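Long-range contact in hexapeptide transferase family protein (Anaplasma phagocytophilum, PDB 3IXC), which is a trimeric left-handed beta-helix protein of the gamma-carbonic-anhydrase-like family that binds magnesium and may act as a transferase: residues A[58-63]-A[79-84]. Residues are numbered along the deposited sequence; the frame is centred on the assembly and turned at random.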
ATOM      1  N   ALA A  58     -21.533  -2.639   5.814  1.00  7.86           N
ATOM      2  CA  ALA A  58     -20.187  -2.181   5.470  1.00  7.88           C
ATOM      3  C   ALA A  58     -19.392  -3.324   4.849  1.00  8.10           C
ATOM      4  O   ALA A  58     -19.753  -4.492   4.988  1.00  8.62           O
ATOM      5  CB  ALA A  58     -19.467  -1.631   6.697  1.00  8.03           C
ATOM      6  N   SER A  59     -18.312  -2.984   4.155  1.00  7.81           N
ATOM      7  CA  SER A  59     -17.433  -4.002   3.592  1.00  8.13           C
ATOM      8  C   SER A  59     -15.983  -3.562   3.752  1.00  8.25           C
ATOM      9  O   SER A  59     -15.593  -2.455   3.355  1.00  8.59           O
ATOM     10  CB  SER A  59     -17.788  -4.344   2.131  1.00  8.51           C
ATOM     11  OG  SER A  59     -17.835  -3.199   1.283  1.00  8.88           O
ATOM     12  N   ILE A  60     -15.212  -4.435   4.382  1.00  8.36           N
ATOM     13  CA  ILE A  60     -13.808  -4.179   4.706  1.00  8.52           C
ATOM     14  C   ILE A  60     -13.009  -5.215   3.925  1.00  8.32           C
ATOM     15  O   ILE A  60     -13.159  -6.418   4.148  1.00  8.13           O
ATOM     16  CB  ILE A  60     -13.566  -4.303   6.234  1.00  9.25           C
ATOM     17  CG1 ILE A  60     -14.588  -3.452   7.024  1.00  9.46           C
ATOM     18  CG2 ILE A  60     -12.123  -3.972   6.588  1.00 10.24           C
ATOM     19  CD1 ILE A  60     -14.524  -1.929   6.754  1.00 10.87           C
ATOM     20  N   TRP A  61     -12.171  -4.737   3.006  1.00  7.82           N
ATOM     21  CA  TRP A  61     -11.619  -5.583   1.942  1.00  7.58           C
ATOM     22  C   TRP A  61     -10.248  -6.196   2.257  1.00  7.67           C
ATOM     23  O   TRP A  61      -9.737  -6.073   3.378  1.00  7.59           O
ATOM     24  CB  TRP A  61     -11.684  -4.822   0.598  1.00  7.76           C
ATOM     25  CG  TRP A  61     -13.135  -4.644   0.226  1.00  7.57           C
ATOM     26  CD1 TRP A  61     -13.985  -3.634   0.630  1.00  7.77           C
ATOM     27  CD2 TRP A  61     -13.935  -5.561  -0.526  1.00  8.25           C
ATOM     28  NE1 TRP A  61     -15.259  -3.868   0.147  1.00  7.08           N
ATOM     29  CE2 TRP A  61     -15.255  -5.037  -0.568  1.00  7.23           C
ATOM     30  CE3 TRP A  61     -13.665  -6.769  -1.183  1.00  8.82           C
ATOM     31  CZ2 TRP A  61     -16.300  -5.682  -1.245  1.00  8.23           C
ATOM     32  CZ3 TRP A  61     -14.705  -7.409  -1.864  1.00  8.15           C
ATOM     33  CH2 TRP A  61     -16.011  -6.857  -1.887  1.00  8.27           C
ATOM     34  N   TYR A  62      -9.702  -6.925   1.289  1.00  7.63           N
ATOM     35  CA  TYR A  62      -8.517  -7.743   1.520  1.00  7.10           C
ATOM     36  C   TYR A  62      -7.326  -6.901   1.931  1.00  7.59           C
ATOM     37  O   TYR A  62      -7.064  -5.863   1.335  1.00  7.35           O
ATOM     38  CB  TYR A  62      -8.196  -8.533   0.260  1.00  6.58           C
ATOM     39  CG  TYR A  62      -9.259  -9.555  -0.056  1.00  7.10           C
ATOM     40  CD1 TYR A  62      -9.246 -10.808   0.570  1.00  7.80           C
ATOM     41  CD2 TYR A  62     -10.278  -9.273  -0.970  1.00  8.25           C
ATOM     42  CE1 TYR A  62     -10.234 -11.755   0.296  1.00  7.30           C
ATOM     43  CE2 TYR A  62     -11.273 -10.223  -1.251  1.00  8.29           C
ATOM     44  CZ  TYR A  62     -11.235 -11.454  -0.611  1.00  8.03           C
ATOM     45  OH  TYR A  62     -12.204 -12.396  -0.877  1.00  9.55           O
ATOM     46  N   GLY A  63      -6.633  -7.349   2.975  1.00  7.73           N
ATOM     47  CA  GLY A  63      -5.412  -6.691   3.425  1.00  8.31           C
ATOM     48  C   GLY A  63      -5.599  -5.342   4.104  1.00  8.88           C
ATOM     49  O   GLY A  63      -4.618  -4.655   4.397  1.00  8.63           O
ATOM     50  N   THR A  79     -20.643   1.496   4.202  1.00  7.26           N
ATOM     51  CA  THR A  79     -19.341   2.026   3.804  1.00  7.51           C
ATOM     52  C   THR A  79     -18.399   0.919   3.355  1.00  7.56           C
ATOM     53  O   THR A  79     -18.348  -0.151   3.974  1.00  7.70           O
ATOM     54  CB  THR A  79     -18.748   2.868   4.953  1.00  7.69           C
ATOM     55  OG1 THR A  79     -19.471   4.107   5.015  1.00  7.81           O
ATOM     56  CG2 THR A  79     -17.244   3.163   4.763  1.00  7.60           C
ATOM     57  N   ASN A  80     -17.657   1.183   2.281  1.00  7.40           N
ATOM     58  CA  ASN A  80     -16.614   0.258   1.832  1.00  7.81           C
ATOM     59  C   ASN A  80     -15.228   0.850   2.073  1.00  8.00           C
ATOM     60  O   ASN A  80     -14.989   2.042   1.825  1.00  8.44           O
ATOM     61  CB  ASN A  80     -16.816  -0.160   0.365  1.00  8.09           C
ATOM     62  CG  ASN A  80     -16.726   1.011  -0.603  1.00  8.01           C
ATOM     63  OD1 ASN A  80     -15.647   1.345  -1.088  1.00  8.01           O
ATOM     64  ND2 ASN A  80     -17.862   1.633  -0.890  1.00  7.43           N
ATOM     65  N   ILE A  81     -14.335   0.031   2.620  1.00  7.45           N
ATOM     66  CA  ILE A  81     -12.938   0.420   2.782  1.00  7.78           C
ATOM     67  C   ILE A  81     -12.122  -0.602   2.008  1.00  8.11           C
ATOM     68  O   ILE A  81     -11.973  -1.754   2.430  1.00  8.50           O
ATOM     69  CB  ILE A  81     -12.530   0.477   4.263  1.00  8.05           C
ATOM     70  CG1 ILE A  81     -13.493   1.390   5.036  1.00  8.69           C
ATOM     71  CG2 ILE A  81     -11.074   0.960   4.384  1.00  7.64           C
ATOM     72  CD1 ILE A  81     -13.178   1.549   6.525  1.00 10.31           C
ATOM     73  N   GLN A  82     -11.610  -0.171   0.865  1.00  7.48           N
ATOM     74  CA  GLN A  82     -11.081  -1.101  -0.132  1.00  7.74           C
ATOM     75  C   GLN A  82      -9.664  -1.589   0.189  1.00  7.47           C
ATOM     76  O   GLN A  82      -9.044  -1.160   1.178  1.00  8.40           O
ATOM     77  CB  GLN A  82     -11.175  -0.478  -1.522  1.00  7.21           C
ATOM     78  CG  GLN A  82     -12.616  -0.307  -1.982  1.00  7.94           C
ATOM     79  CD  GLN A  82     -12.721   0.481  -3.260  1.00  8.32           C
ATOM     80  OE1 GLN A  82     -11.810   0.453  -4.098  1.00  9.67           O
ATOM     81  NE2 GLN A  82     -13.840   1.195  -3.432  1.00  6.61           N
ATOM     82  N   ASP A  83      -9.190  -2.502  -0.650  1.00  7.76           N
ATOM     83  CA  ASP A  83      -8.079  -3.402  -0.341  1.00  7.28           C
ATOM     84  C   ASP A  83      -6.798  -2.688   0.035  1.00  7.45           C
ATOM     85  O   ASP A  83      -6.426  -1.691  -0.591  1.00  7.00           O
ATOM     86  CB  ASP A  83      -7.813  -4.332  -1.529  1.00  7.15           C
ATOM     87  CG  ASP A  83      -9.092  -4.748  -2.226  1.00  8.31           C
ATOM     88  OD1 ASP A  83      -9.502  -5.922  -2.089  1.00  6.72           O
ATOM     89  OD2 ASP A  83      -9.700  -3.874  -2.891  1.00  8.30           O
ATOM     90  N   ASN A  84      -6.131  -3.226   1.057  1.00  7.40           N
ATOM     91  CA  ASN A  84      -4.822  -2.741   1.506  1.00  8.05           C
ATOM     92  C   ASN A  84      -4.828  -1.320   2.081  1.00  8.52           C
ATOM     93  O   ASN A  84      -3.771  -0.733   2.262  1.00  9.53           O
ATOM     94  CB  ASN A  84      -3.761  -2.888   0.392  1.00  8.44           C
ATOM     95  CG  ASN A  84      -3.313  -4.334   0.200  1.00  9.54           C
ATOM     96  OD1 ASN A  84      -3.781  -5.236   0.893  1.00 11.06           O
ATOM     97  ND2 ASN A  84      -2.385  -4.555  -0.728  1.00 11.50           N
TER
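Tyr62 O receives the backbone N of Asn84 at 2.8 Å, while Asp83 CA adds a weak C-H contact to the same oxygen at 3.1 Å. Pairing thus continues past the short parallel ladder of Ser59 with Asn80 and Ile60 with Ile81. Earlier in the ladder, Ser59 N gives its hydrogen to Thr79 O and Ser59 O takes that of Ile81 N, a nearly straight bond. Ile81 O then accepts from Trp61 N and also lies in the plane of the indole at its edge, 3.3 Å from CD1.

Successive coils of a beta-helix place side chains in register, and where both are aliphatic they can stack: Ile60 and Ile81 run side by side in the same direction, Ile60 CD1 resting on Ile81 CD1 at 3.7 Å. On the other face, Ser59 OG sits 3.3 Å from Asn80 CB and accepts a weak bond from Trp61 NE1. With chi1 at 63°, the amide of Asn80 is carried away from 58-63, and Asn80 OD1 there receives Gln82 NE2 of its own segment at 3.0 Å. Beyond the strands, the carboxylate of Asp83 lies almost coplanar with the Tyr62 ring, 7° apart, its OD1 at the ring edge. Asp83 OD2 is hydrogen-bonded to His106, a magnesium ligand of this protein although none is bound by it in this chain, and salt-bridged to Arg67 of a second subunit.

These two rungs belong to one wall of the left-handed helix, between strands 41-42 and 103-104, with helix 170-188 packed against the Ser59, Trp61, Asn80 and Gln82 side chains.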